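Local coordinates for protein putative phosphatase (Bacteroides thetaiotaomicron, PDB 3KYA) that binds zinc ions and is a putative phosphatase in which an IPT/TIG domain precedes a six-bladed beta-propeller, at residues I156-K162 with T185-I191; H161-Q165 with S176-N181; A210-D214 with K247-A252; D140-L144 with P374-V378; E219-I225 with I240-Y246. All coordinates share one frame; numbering follows the deposited sequence. Where two conformers were deposited one is given.

Contact 1 (I156-K162 with T185-I191); sequences ICYDGHK and TNRIRSI. With ZN (zinc ion), chain Y; EDO (1,2-ethanediol), chain B.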
# COMPACT_ATOMS: atom_id res chain seq x y z
N ILE A 156 24.43 3.44 23.46
CA ILE A 156 23.10 3.56 24.01
C ILE A 156 23.14 4.46 25.24
O ILE A 156 24.00 4.30 26.12
CB ILE A 156 22.47 2.17 24.34
CG1 ILE A 156 21.03 2.32 24.86
CG2 ILE A 156 23.37 1.36 25.32
CD1 ILE A 156 20.24 1.01 24.91
N CYS A 157 22.24 5.45 25.27
CA CYS A 157 22.10 6.35 26.39
C CYS A 157 20.71 6.12 26.99
O CYS A 157 19.77 5.72 26.27
CB CYS A 157 22.30 7.81 26.01
SG CYS A 157 21.13 8.52 24.85
N TYR A 158 20.60 6.41 28.28
CA TYR A 158 19.40 6.12 29.03
C TYR A 158 18.87 7.24 29.89
O TYR A 158 19.63 7.94 30.55
CB TYR A 158 19.70 5.01 30.04
CG TYR A 158 20.20 3.70 29.48
CD1 TYR A 158 19.32 2.79 28.91
CD2 TYR A 158 21.54 3.35 29.59
CE1 TYR A 158 19.77 1.58 28.43
CE2 TYR A 158 22.00 2.12 29.11
CZ TYR A 158 21.10 1.25 28.51
OH TYR A 158 21.53 0.02 28.03
N ASP A 159 17.55 7.36 29.92
CA ASP A 159 16.89 8.28 30.80
C ASP A 159 16.67 7.52 32.12
O ASP A 159 15.66 6.82 32.28
CB ASP A 159 15.56 8.72 30.16
CG ASP A 159 14.81 9.76 30.98
OD1 ASP A 159 15.22 10.08 32.12
OD2 ASP A 159 13.78 10.27 30.48
N GLY A 160 17.64 7.62 33.04
CA GLY A 160 17.59 6.94 34.36
C GLY A 160 18.78 6.04 34.74
O GLY A 160 18.76 5.41 35.79
N HIS A 161 19.78 5.94 33.85
CA HIS A 161 21.03 5.17 34.09
C HIS A 161 22.13 6.12 33.63
O HIS A 161 22.15 6.51 32.47
CB HIS A 161 21.04 3.86 33.32
CG HIS A 161 22.21 2.99 33.61
ND1 HIS A 161 22.27 2.16 34.71
CD2 HIS A 161 23.39 2.82 32.96
CE1 HIS A 161 23.42 1.51 34.71
NE2 HIS A 161 24.12 1.90 33.66
N LYS A 162 23.05 6.44 34.55
CA LYS A 162 24.08 7.47 34.32
C LYS A 162 25.39 7.04 33.65
O LYS A 162 26.44 7.64 33.89
CB LYS A 162 24.42 8.21 35.63
CG LYS A 162 25.25 9.46 35.38
CD LYS A 162 25.55 10.25 36.63
CE LYS A 162 26.59 11.32 36.32
NZ LYS A 162 27.04 12.08 37.51
N THR A 185 22.80 14.72 36.34
CA THR A 185 21.60 13.91 36.35
C THR A 185 21.84 12.60 35.61
O THR A 185 22.82 12.47 34.87
CB THR A 185 20.44 14.64 35.64
OG1 THR A 185 19.27 13.82 35.66
CG2 THR A 185 20.80 14.95 34.20
N ASN A 186 20.94 11.64 35.84
CA ASN A 186 20.99 10.36 35.14
C ASN A 186 19.98 10.32 33.98
O ASN A 186 19.79 9.28 33.33
CB ASN A 186 20.83 9.17 36.11
CG ASN A 186 19.49 9.14 36.83
OD1 ASN A 186 18.54 9.82 36.46
ND2 ASN A 186 19.41 8.31 37.85
N ARG A 187 19.34 11.47 33.71
CA ARG A 187 18.37 11.58 32.62
C ARG A 187 19.08 11.98 31.33
O ARG A 187 19.07 13.15 30.94
CB ARG A 187 17.28 12.61 32.97
CG ARG A 187 16.50 12.30 34.25
CD ARG A 187 15.18 13.05 34.25
NE ARG A 187 14.34 12.55 33.17
CZ ARG A 187 13.26 13.15 32.70
NH1 ARG A 187 12.84 14.30 33.20
NH2 ARG A 187 12.58 12.60 31.70
N ILE A 188 19.70 11.01 30.67
CA ILE A 188 20.44 11.22 29.42
C ILE A 188 19.45 10.96 28.27
O ILE A 188 18.81 9.92 28.23
CB ILE A 188 21.69 10.32 29.33
CG1 ILE A 188 22.46 10.30 30.66
CG2 ILE A 188 22.59 10.73 28.14
CD1 ILE A 188 22.93 11.68 31.19
N ARG A 189 19.33 11.92 27.35
CA ARG A 189 18.28 11.88 26.32
C ARG A 189 18.69 11.59 24.87
O ARG A 189 17.89 11.05 24.11
CB ARG A 189 17.53 13.22 26.36
CG ARG A 189 16.85 13.56 27.70
CD ARG A 189 15.82 12.52 28.16
NE ARG A 189 14.85 12.18 27.11
CZ ARG A 189 13.57 12.56 27.05
NH1 ARG A 189 13.01 13.30 27.99
NH2 ARG A 189 12.82 12.14 26.03
N SER A 190 19.90 11.95 24.46
CA SER A 190 20.31 11.72 23.07
C SER A 190 21.79 11.82 22.85
O SER A 190 22.52 12.47 23.62
CB SER A 190 19.62 12.70 22.10
OG SER A 190 20.05 14.04 22.28
N ILE A 191 22.21 11.16 21.78
CA ILE A 191 23.58 11.15 21.32
C ILE A 191 23.62 11.57 19.85
O ILE A 191 22.86 11.03 19.03
CB ILE A 191 24.22 9.75 21.46
CG1 ILE A 191 24.44 9.39 22.93
CG2 ILE A 191 25.56 9.70 20.71
CD1 ILE A 191 24.88 7.92 23.16
ZN ZN Y . 20.93 1.90 36.31
C1 EDO B . 10.19 16.11 30.48
O1 EDO B . 11.16 15.06 30.56
C2 EDO B . 10.76 17.40 31.06
O2 EDO B . 11.67 18.01 30.14
O HOH W 1 17.85 8.11 26.51
O HOH W 2 19.01 1.82 35.94

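Contact 2 (H161-Q165 with S176-N181); sequences HKAIQ and SPLNIN. With ZN (zinc ion), chain Y; EDO (1,2-ethanediol), chain M.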
# COMPACT_ATOMS: atom_id res chain seq x y z
N HIS A 161 19.78 5.94 33.85
CA HIS A 161 21.03 5.17 34.09
C HIS A 161 22.13 6.12 33.63
O HIS A 161 22.15 6.51 32.47
CB HIS A 161 21.04 3.86 33.32
CG HIS A 161 22.21 2.99 33.61
ND1 HIS A 161 22.27 2.16 34.71
CD2 HIS A 161 23.39 2.82 32.96
CE1 HIS A 161 23.42 1.51 34.71
NE2 HIS A 161 24.12 1.90 33.66
N LYS A 162 23.05 6.44 34.55
CA LYS A 162 24.08 7.47 34.32
C LYS A 162 25.39 7.04 33.65
O LYS A 162 26.44 7.64 33.89
CB LYS A 162 24.42 8.21 35.63
CG LYS A 162 25.25 9.46 35.38
CD LYS A 162 25.55 10.25 36.63
CE LYS A 162 26.59 11.32 36.32
NZ LYS A 162 27.04 12.08 37.51
N ALA A 163 25.37 5.92 32.95
CA ALA A 163 26.47 5.53 32.07
C ALA A 163 25.95 5.40 30.64
O ALA A 163 24.83 4.95 30.43
CB ALA A 163 27.11 4.21 32.54
N ILE A 164 26.75 5.85 29.68
CA ILE A 164 26.48 5.62 28.26
C ILE A 164 27.25 4.34 27.94
O ILE A 164 28.46 4.25 28.14
CB ILE A 164 26.93 6.79 27.37
CG1 ILE A 164 26.05 8.01 27.62
CG2 ILE A 164 26.91 6.39 25.87
CD1 ILE A 164 26.54 9.28 26.93
N GLN A 165 26.54 3.32 27.47
CA GLN A 165 27.14 2.03 27.19
C GLN A 165 27.50 1.84 25.72
O GLN A 165 26.95 2.49 24.83
CB GLN A 165 26.20 0.91 27.64
CG GLN A 165 25.99 0.86 29.16
CD GLN A 165 25.19 -0.36 29.59
OE1 GLN A 165 24.08 -0.60 29.11
NE2 GLN A 165 25.77 -1.15 30.49
N SER A 176 30.69 -0.21 29.64
CA SER A 176 30.22 1.09 30.13
C SER A 176 31.39 2.09 30.19
O SER A 176 31.85 2.46 31.28
CB SER A 176 29.60 0.93 31.51
OG SER A 176 28.55 -0.03 31.49
N PRO A 177 31.86 2.54 29.02
CA PRO A 177 33.06 3.40 28.98
C PRO A 177 32.86 4.85 29.43
O PRO A 177 33.84 5.50 29.83
CB PRO A 177 33.44 3.38 27.49
CG PRO A 177 32.12 3.18 26.78
CD PRO A 177 31.31 2.28 27.67
N LEU A 178 31.64 5.35 29.36
CA LEU A 178 31.33 6.74 29.67
C LEU A 178 30.50 6.87 30.94
O LEU A 178 29.27 6.71 30.91
CB LEU A 178 30.62 7.37 28.48
CG LEU A 178 31.47 7.51 27.21
CD1 LEU A 178 30.61 7.61 25.95
CD2 LEU A 178 32.41 8.73 27.36
N ASN A 179 31.16 7.17 32.05
CA ASN A 179 30.45 7.34 33.32
C ASN A 179 30.01 8.78 33.58
O ASN A 179 29.32 9.03 34.57
CB ASN A 179 31.28 6.77 34.47
CG ASN A 179 31.34 5.27 34.42
OD1 ASN A 179 30.34 4.58 34.66
ND2 ASN A 179 32.51 4.73 34.07
N ILE A 180 30.39 9.69 32.69
CA ILE A 180 29.97 11.10 32.70
C ILE A 180 29.72 11.67 34.11
O ILE A 180 28.69 12.30 34.38
CB ILE A 180 28.73 11.32 31.77
CG1 ILE A 180 27.64 10.29 32.03
CG2 ILE A 180 29.14 11.20 30.31
CD1 ILE A 180 26.33 10.56 31.25
N ASN A 181 30.69 11.46 34.99
CA ASN A 181 30.57 11.86 36.40
C ASN A 181 30.21 13.33 36.64
O ASN A 181 29.54 13.63 37.63
CB ASN A 181 31.84 11.48 37.17
CG ASN A 181 31.95 9.97 37.38
OD1 ASN A 181 30.96 9.29 37.63
ND2 ASN A 181 33.17 9.46 37.29
ZN ZN Y . 20.93 1.90 36.31
C1 EDO M . 32.96 11.08 29.89
O1 EDO M . 32.54 10.00 30.73
C2 EDO M . 34.09 11.89 30.52
O2 EDO M . 33.72 12.26 31.86
O HOH W 3 26.64 0.73 33.37
O HOH W 4 28.40 9.87 38.50
O HOH W 2 19.01 1.82 35.94

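Contact 3 (A210-D214 with K247-A252); sequences AIDYD and KQCNGA. With EDO (1,2-ethanediol), chain B.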
# COMPACT_ATOMS: atom_id res chain seq x y z
N ALA A 210 22.66 15.25 24.96
CA ALA A 210 21.58 16.03 25.56
C ALA A 210 21.08 15.38 26.86
O ALA A 210 20.94 14.15 26.93
CB ALA A 210 20.39 16.21 24.54
N ILE A 211 20.82 16.20 27.88
CA ILE A 211 20.33 15.71 29.17
C ILE A 211 19.08 16.51 29.58
O ILE A 211 18.90 17.63 29.13
CB ILE A 211 21.41 15.78 30.28
CG1 ILE A 211 21.73 17.23 30.65
CG2 ILE A 211 22.66 15.01 29.84
CD1 ILE A 211 22.59 17.36 31.88
N ASP A 212 18.26 15.92 30.45
CA ASP A 212 16.94 16.48 30.87
C ASP A 212 17.04 16.90 32.33
O ASP A 212 16.92 16.06 33.24
CB ASP A 212 15.86 15.42 30.65
CG ASP A 212 14.44 16.00 30.57
OD1 ASP A 212 14.18 17.07 31.16
OD2 ASP A 212 13.59 15.36 29.90
N TYR A 213 17.23 18.19 32.58
CA TYR A 213 17.52 18.67 33.92
C TYR A 213 16.95 20.07 34.16
O TYR A 213 16.85 20.87 33.24
CB TYR A 213 19.05 18.66 34.09
CG TYR A 213 19.60 19.14 35.41
CD1 TYR A 213 19.41 18.42 36.58
CD2 TYR A 213 20.40 20.29 35.48
CE1 TYR A 213 19.93 18.85 37.79
CE2 TYR A 213 20.92 20.73 36.68
CZ TYR A 213 20.69 20.01 37.84
OH TYR A 213 21.22 20.45 39.03
N ASP A 214 16.56 20.33 35.41
CA ASP A 214 16.02 21.64 35.82
C ASP A 214 16.39 22.01 37.27
O ASP A 214 15.71 22.81 37.91
CB ASP A 214 14.49 21.68 35.64
CG ASP A 214 13.77 20.73 36.58
OD1 ASP A 214 14.42 20.13 37.46
OD2 ASP A 214 12.53 20.60 36.45
N LYS A 247 17.13 24.50 30.19
CA LYS A 247 16.46 23.55 31.08
C LYS A 247 15.58 22.61 30.29
O LYS A 247 15.17 22.92 29.17
CB LYS A 247 15.59 24.23 32.15
CG LYS A 247 14.42 25.04 31.62
CD LYS A 247 13.58 25.61 32.76
CE LYS A 247 12.51 26.52 32.24
NZ LYS A 247 11.65 27.09 33.32
N GLN A 248 15.30 21.45 30.88
CA GLN A 248 14.34 20.50 30.32
C GLN A 248 14.54 20.14 28.85
O GLN A 248 13.58 20.08 28.07
CB GLN A 248 12.93 21.07 30.54
CG GLN A 248 12.61 21.32 32.00
CD GLN A 248 11.24 21.90 32.20
OE1 GLN A 248 10.91 22.95 31.65
NE2 GLN A 248 10.42 21.23 32.98
N CYS A 249 15.79 19.89 28.47
CA CYS A 249 16.09 19.48 27.10
C CYS A 249 15.71 18.00 26.92
O CYS A 249 15.93 17.19 27.81
CB CYS A 249 17.56 19.70 26.80
SG CYS A 249 18.03 19.38 25.11
N ASN A 250 15.14 17.66 25.76
CA ASN A 250 14.74 16.28 25.47
C ASN A 250 15.58 15.67 24.32
O ASN A 250 15.37 14.52 23.96
CB ASN A 250 13.26 16.19 25.10
CG ASN A 250 12.35 16.96 26.06
OD1 ASN A 250 11.50 17.73 25.61
ND2 ASN A 250 12.55 16.78 27.37
N GLY A 251 16.47 16.45 23.73
CA GLY A 251 17.30 15.96 22.63
C GLY A 251 18.01 17.06 21.87
O GLY A 251 17.60 18.23 21.92
N ALA A 252 19.09 16.67 21.19
CA ALA A 252 19.89 17.56 20.35
C ALA A 252 20.28 16.82 19.07
O ALA A 252 20.69 15.66 19.13
CB ALA A 252 21.12 18.06 21.11
C1 EDO B . 10.19 16.11 30.48
O1 EDO B . 11.16 15.06 30.56
C2 EDO B . 10.76 17.40 31.06
O2 EDO B . 11.67 18.01 30.14
O HOH W 5 18.18 19.98 30.26
O HOH W 6 11.50 18.92 34.34

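Contact 4 (D140-L144 with P374-V378); sequences DNGRL and PCQGV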
# COMPACT_ATOMS: atom_id res chain seq x y z
N ASP A 140 15.97 1.04 31.38
CA ASP A 140 15.47 2.40 31.34
C ASP A 140 15.21 2.79 29.89
O ASP A 140 15.77 2.18 28.98
CB ASP A 140 16.47 3.35 31.96
CG ASP A 140 16.72 3.03 33.42
OD1 ASP A 140 15.74 2.98 34.21
OD2 ASP A 140 17.89 2.82 33.77
N ASN A 141 14.33 3.77 29.68
CA ASN A 141 14.03 4.27 28.33
C ASN A 141 15.33 4.74 27.67
O ASN A 141 16.07 5.55 28.26
CB ASN A 141 12.98 5.39 28.46
CG ASN A 141 12.44 5.88 27.11
OD1 ASN A 141 13.20 6.20 26.21
ND2 ASN A 141 11.12 5.99 27.01
N GLY A 142 15.63 4.24 26.47
CA GLY A 142 16.90 4.57 25.82
C GLY A 142 16.85 5.01 24.37
O GLY A 142 15.80 4.96 23.74
N ARG A 143 17.99 5.51 23.89
CA ARG A 143 18.19 5.90 22.50
C ARG A 143 19.52 5.33 22.00
O ARG A 143 20.48 5.20 22.75
CB ARG A 143 18.19 7.41 22.33
CG ARG A 143 16.86 8.07 22.67
CD ARG A 143 15.76 7.67 21.68
NE ARG A 143 14.55 8.46 21.89
CZ ARG A 143 13.66 8.25 22.85
NH1 ARG A 143 13.80 7.26 23.73
NH2 ARG A 143 12.60 9.03 22.94
N LEU A 144 19.56 5.03 20.72
CA LEU A 144 20.71 4.42 20.08
C LEU A 144 21.43 5.32 19.08
O LEU A 144 20.80 6.15 18.42
CB LEU A 144 20.25 3.15 19.35
CG LEU A 144 19.69 1.98 20.16
CD1 LEU A 144 19.10 0.91 19.22
CD2 LEU A 144 20.74 1.36 21.09
N PRO A 374 5.38 8.03 20.63
CA PRO A 374 6.34 7.79 19.55
C PRO A 374 7.75 8.20 19.99
O PRO A 374 7.93 9.32 20.50
CB PRO A 374 5.85 8.69 18.42
CG PRO A 374 5.13 9.81 19.12
CD PRO A 374 4.51 9.19 20.34
N CYS A 375 8.71 7.30 19.82
CA CYS A 375 10.09 7.55 20.24
C CYS A 375 11.04 7.63 19.03
O CYS A 375 10.70 8.26 18.03
CB CYS A 375 10.49 6.54 21.33
SG CYS A 375 9.55 6.75 22.90
N GLN A 376 12.20 6.97 19.09
CA GLN A 376 13.22 7.20 18.08
C GLN A 376 12.81 6.79 16.67
O GLN A 376 12.16 5.76 16.48
CB GLN A 376 14.53 6.48 18.45
CG GLN A 376 15.74 6.99 17.67
CD GLN A 376 17.06 6.56 18.28
OE1 GLN A 376 17.10 5.61 19.06
NE2 GLN A 376 18.15 7.26 17.94
N GLY A 377 13.22 7.59 15.70
CA GLY A 377 12.92 7.37 14.30
C GLY A 377 14.14 7.49 13.42
O GLY A 377 15.09 8.19 13.76
N VAL A 378 14.09 6.83 12.27
CA VAL A 378 15.17 6.85 11.30
C VAL A 378 14.65 6.89 9.87
O VAL A 378 13.56 6.39 9.59
CB VAL A 378 16.08 5.61 11.47
CG1 VAL A 378 16.72 5.62 12.85
CG2 VAL A 378 15.28 4.32 11.25

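Contact 5 (E219-I225 with I240-Y246); sequences ESPSVYI and IQLIAAY. With ZN (zinc ion), chain C.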
# COMPACT_ATOMS: atom_id res chain seq x y z
N GLU A 219 18.83 28.05 34.18
CA GLU A 219 20.26 28.12 33.88
C GLU A 219 20.81 26.68 34.00
O GLU A 219 22.00 26.47 34.25
CB GLU A 219 21.00 29.11 34.79
CG GLU A 219 20.42 30.51 34.68
CD GLU A 219 21.20 31.57 35.42
OE1 GLU A 219 22.40 31.40 35.68
OE2 GLU A 219 20.60 32.62 35.70
N SER A 220 19.92 25.71 33.83
CA SER A 220 20.25 24.29 33.96
C SER A 220 20.88 23.71 32.69
O SER A 220 20.40 23.96 31.59
CB SER A 220 18.98 23.49 34.29
OG SER A 220 18.37 23.87 35.51
N PRO A 221 21.96 22.92 32.84
CA PRO A 221 22.58 22.26 31.68
C PRO A 221 21.61 21.50 30.77
O PRO A 221 20.65 20.88 31.24
CB PRO A 221 23.56 21.29 32.35
CG PRO A 221 24.05 22.08 33.53
CD PRO A 221 22.84 22.85 34.02
N SER A 222 21.86 21.61 29.47
CA SER A 222 21.08 20.95 28.44
C SER A 222 21.91 20.05 27.54
O SER A 222 21.50 18.93 27.26
CB SER A 222 20.39 21.99 27.56
OG SER A 222 19.46 22.74 28.33
N VAL A 223 23.05 20.55 27.06
CA VAL A 223 23.90 19.81 26.12
C VAL A 223 25.40 19.88 26.46
O VAL A 223 25.95 20.95 26.72
CB VAL A 223 23.73 20.33 24.67
CG1 VAL A 223 24.43 19.39 23.66
CG2 VAL A 223 22.23 20.53 24.29
N TYR A 224 26.04 18.71 26.43
CA TYR A 224 27.48 18.59 26.64
C TYR A 224 28.14 18.09 25.36
O TYR A 224 27.49 17.48 24.49
CB TYR A 224 27.79 17.61 27.78
CG TYR A 224 27.41 18.11 29.16
CD1 TYR A 224 26.11 17.98 29.64
CD2 TYR A 224 28.35 18.70 30.00
CE1 TYR A 224 25.76 18.44 30.91
CE2 TYR A 224 27.99 19.17 31.27
CZ TYR A 224 26.70 19.02 31.71
OH TYR A 224 26.33 19.48 32.96
N ILE A 225 29.44 18.34 25.26
CA ILE A 225 30.25 17.89 24.13
C ILE A 225 31.46 17.12 24.68
O ILE A 225 32.16 17.59 25.57
CB ILE A 225 30.64 19.09 23.22
CG1 ILE A 225 31.14 18.59 21.87
CG2 ILE A 225 31.68 20.04 23.91
CD1 ILE A 225 31.20 19.67 20.79
N ILE A 240 35.30 16.73 28.52
CA ILE A 240 33.86 16.99 28.44
C ILE A 240 33.59 18.45 28.83
O ILE A 240 34.12 18.93 29.83
CB ILE A 240 33.05 15.99 29.32
CG1 ILE A 240 31.55 16.34 29.30
CG2 ILE A 240 33.55 15.96 30.76
CD1 ILE A 240 30.67 15.26 29.90
N GLN A 241 32.81 19.15 28.01
CA GLN A 241 32.48 20.55 28.25
C GLN A 241 30.98 20.82 28.08
O GLN A 241 30.31 20.19 27.25
CB GLN A 241 33.26 21.45 27.28
CG GLN A 241 34.79 21.30 27.32
CD GLN A 241 35.39 21.73 28.65
OE1 GLN A 241 34.80 22.52 29.38
NE2 GLN A 241 36.58 21.22 28.95
N LEU A 242 30.47 21.76 28.88
CA LEU A 242 29.09 22.20 28.81
C LEU A 242 28.99 23.17 27.65
O LEU A 242 29.74 24.15 27.60
CB LEU A 242 28.68 22.88 30.12
CG LEU A 242 27.26 23.44 30.21
CD1 LEU A 242 26.21 22.31 30.08
CD2 LEU A 242 27.07 24.22 31.52
N ILE A 243 28.09 22.91 26.70
CA ILE A 243 27.97 23.77 25.53
C ILE A 243 26.66 24.59 25.49
O ILE A 243 26.60 25.63 24.83
CB ILE A 243 28.16 22.96 24.22
CG1 ILE A 243 28.54 23.87 23.05
CG2 ILE A 243 26.91 22.15 23.89
CD1 ILE A 243 28.86 23.12 21.77
N ALA A 244 25.62 24.13 26.19
CA ALA A 244 24.34 24.85 26.24
C ALA A 244 23.59 24.53 27.52
O ALA A 244 23.54 23.38 27.96
CB ALA A 244 23.49 24.53 25.02
N ALA A 245 23.01 25.57 28.12
CA ALA A 245 22.24 25.43 29.35
C ALA A 245 20.99 26.32 29.33
O ALA A 245 21.11 27.55 29.28
CB ALA A 245 23.09 25.79 30.57
N TYR A 246 19.82 25.68 29.35
CA TYR A 246 18.54 26.38 29.53
C TYR A 246 17.79 25.59 30.60
O TYR A 246 17.82 25.96 31.78
CB TYR A 246 17.75 26.57 28.23
CG TYR A 246 16.48 27.35 28.48
CD1 TYR A 246 16.53 28.71 28.80
CD2 TYR A 246 15.24 26.74 28.44
CE1 TYR A 246 15.38 29.44 29.05
CE2 TYR A 246 14.07 27.47 28.69
CZ TYR A 246 14.16 28.82 29.00
OH TYR A 246 13.02 29.55 29.26
ZN ZN C . 22.77 33.80 35.98

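Contact 1 (I156-K162 with T185-I191)
Arg187 grips Asp159 side-on, through NE and NH2. NE meets OD1 at 2.8 Å along an almost straight N-H line (174°). NH2 reaches OD2 at 2.9 Å. The guanidinium and carboxylate are nearly coplanar, 20° apart, and lie at each other's edges. Asp159 chi1 of -177° swings the carboxylate alongside the arginine chain. Arg187 NH2 also gives to O1 of a 1,2-ethanediol, probably from the crystallisation liquor; NH1 does so only weakly. Arg189 adds charge only: OD2 lies over a face of its guanidinium, in a long salt bridge, while its NH1 pairs with Asp212 and Glu312. Two backbone bonds join the two segments. Ile188 N gives to Tyr158 O at 3.1 Å. Gly160 N gives to Asn186 O at 2.7 Å. Arg187 N is taken by Thr185 OG1 at 3.1 Å, an ST turn. Thr185 O is buried without a partner, beside the Lys162 chain. The apolar part is small: Cys157 CB rests on Ile188 CG2 at 3.6 Å and also meets Ile191 CD1. The contact joins strands 153-159 and 188-193 of successive propeller blades. The charge pairing adds two nearly straight bonds to the two backbone bonds between them.

Contact 2 (H161-Q165 with S176-N181)
Ile164 N gives its hydrogen to Leu178 O at 2.9 Å. The same oxygen receives a CA-H contact from Ala163. Around this pair, Ile164 CB packs on Leu178 CB at 3.9 Å, the two side chains crossing at a slant. Pro177 CD lies against Ile164 O. At one end Gln165 NE2 donates to Ser176 OG at 3.2 Å, nearly straight (168°) and in the plane of its own amide. The other end of that amide, OE1, is hydrogen-bonded to Tyr158 OH, so the group is held from two ends. With the amide cut back to a methyl, as in an alanine here, Tyr158 OH is likely to lose this mate and Ser176 OG one of its donors. Ser176 OG also bonds Asp124. A water links it to His161 NE2, at 2.8 Å from that nitrogen and in the ring plane. The His161 ring binds a zinc ion through ND1 at 2.1 Å and stacks on Trp122. At the other end, in the conformer given, the Lys162 chain runs extended with CG opposite the backbone N (chi1 -168°). This carries NZ across Ile180 to Asn181 O, 2.9 Å away and above the carbonyl plane. NZ is also hydrogen-bonded to Ile183 O, and to a water shared with Asn181 OD1. The arrangement is a beta hairpin of strands 161-168 and 173-178, in the outer part of a propeller blade, with a zinc site next to its open end.

Contact 3 (A210-D214 with K247-A252)
Gln248 N donates to Tyr213 O at 2.9 Å, nearly straight (172°), and this backbone bond ties the end of strand 206-211 to the 247-252 loop. The fold is a six-bladed beta-propeller. The loop leads from the outermost strand of one blade, 240-246, to the innermost strand of the next, 252-254. Beside the direct bond a water acts as a spacer. It accepts from Tyr213 N and from Cys249 N, the latter at 3.0 Å, and lies where it can donate to Ile211 O. Cys249 O lies near Asp212 CA, in a CA-H...O contact.

The Asp212 carboxylate is the polar centre. Its CG stands opposite the backbone N (chi1 -160°), which brings the oxygens over the loop. OD2 takes a weak bond from Asn250 ND2 at 3.1 Å, with the amide turned 57° from the carboxylate plane. OD1 accepts from O2 of a 1,2-ethanediol molecule at 2.9 Å. That molecule probably comes from the crystallisation liquor, and Asn250 ND2 gives a hydrogen to the same O2.

Further along, the packing is apolar. Ala210 CB sits on Gly251 CA at 3.6 Å, close to Ala252 CB and Cys249 SG. Gly251 N donates a hydrogen bond to Cys249 SG, 3.6 Å away. At the outer end a water donates to Asp214 OD2 and accepts from Gln248 NE2, each at 2.9 Å.

Contact 4 (D140-L144 with P374-V378)
The strand carrying Arg143 and Leu144 and the strand carrying Cys375 and Gln376 run almost parallel, 9° apart, but their axes stay 8.0 Å from each other. That is too wide for sheet pairing, so side chains span the gap. Gln376 extends to Leu144 with CG opposite its backbone N (chi1 -163°). Its amide grips both backbone groups of Leu144. OE1 accepts from Leu144 N at 3.0 Å, dead straight (178°) and on a lone pair. NE2 donates to Leu144 O at 2.9 Å. Arg143 slides past Gln376 in the opposite direction, with CD 3.6 Å from OE1. Cys375 CB sits over one face of the guanidinium, toward its rim, 3.6 Å from NH2. NH1 donates to Asn141 OD1 at 2.8 Å and to Gly142 O, and NE to Gln314. Were Arg143 shortened to an alanine, Gln314 OE1 and Asn141 OD1 would probably lose a donor, and a gap would open beneath Cys375. Both strands are the innermost of their propeller blades, and strand 446-452 belongs to the blade between them. Gln376 OE1 also accepts from Leu449 N there. One amide thus bonds Leu144 as a paired strand's backbone would, and links three blades.

Contact 5 (E219-I225 with I240-Y246)
Leu242 CD1, in the conformer given, lies over one face of the Tyr224 ring, 3.9 Å from the ring centroid. The same methyl touches Pro221 CB at 3.6 Å. This is the closely packed middle of an antiparallel pair. On the other face of the sheet, Val223 and Ile243, the latter likewise in the conformer given, run alongside each other, with CG1 of the first 3.7 Å from CG2 of the second. Two classic beta bulges sit here. Ser222 N and Val223 N both donate to Ala244 O, and Ile243 N and Ala244 N both donate to Val223 O. Each of these oxygens is therefore gripped twice. Ser222 OG accepts from Tyr246 N at 3.1 Å, because OG stands beside its own backbone N, anti to the carbonyl carbon (chi1 -64°). Regular pairing returns at Ile225 and Gln241, whose backbones exchange two bonds.

The Glu219 end is looser. Its side chain leads away from strand 240-246 and chelates a zinc ion, OE1 at 2.4 Å and OE2 at 2.5 Å. Lys294 bonds OE2. Tyr246 is partly exposed there, its OH held by Glu267.

Strand 240-246 is the outermost of its propeller blade. Strand 206-211 flanks 220-227 on the inner side. Tyr279 of helix 276-284 touches Ile225 and Ile243, while Phe263 of strand 261-265 in the next blade touches Val223 and Ala244.

Overall arrangement
The contacts sample four blades of one propeller. Contacts 1 and 2 have centres about 8 Å apart and share His161 and Lys162, so both reach the same zinc ion. Contact 1 meets contact 3, centres about 10 Å apart, through the Arg189 NH1 to Asp212 OD2 salt bridge of 2.9 Å, and both touch one 1,2-ethanediol. Contacts 3 and 5, centres about 9 Å apart, use neighbouring strands of one blade; the second carries the zinc bound by Glu219. Contact 4 lies nearest the chain centre, about 8 Å from it. Its Asn141 and Arg143 pair with Asp159 and Cys157 of contact 1, while contact 5 is about 21 Å off, centre to centre.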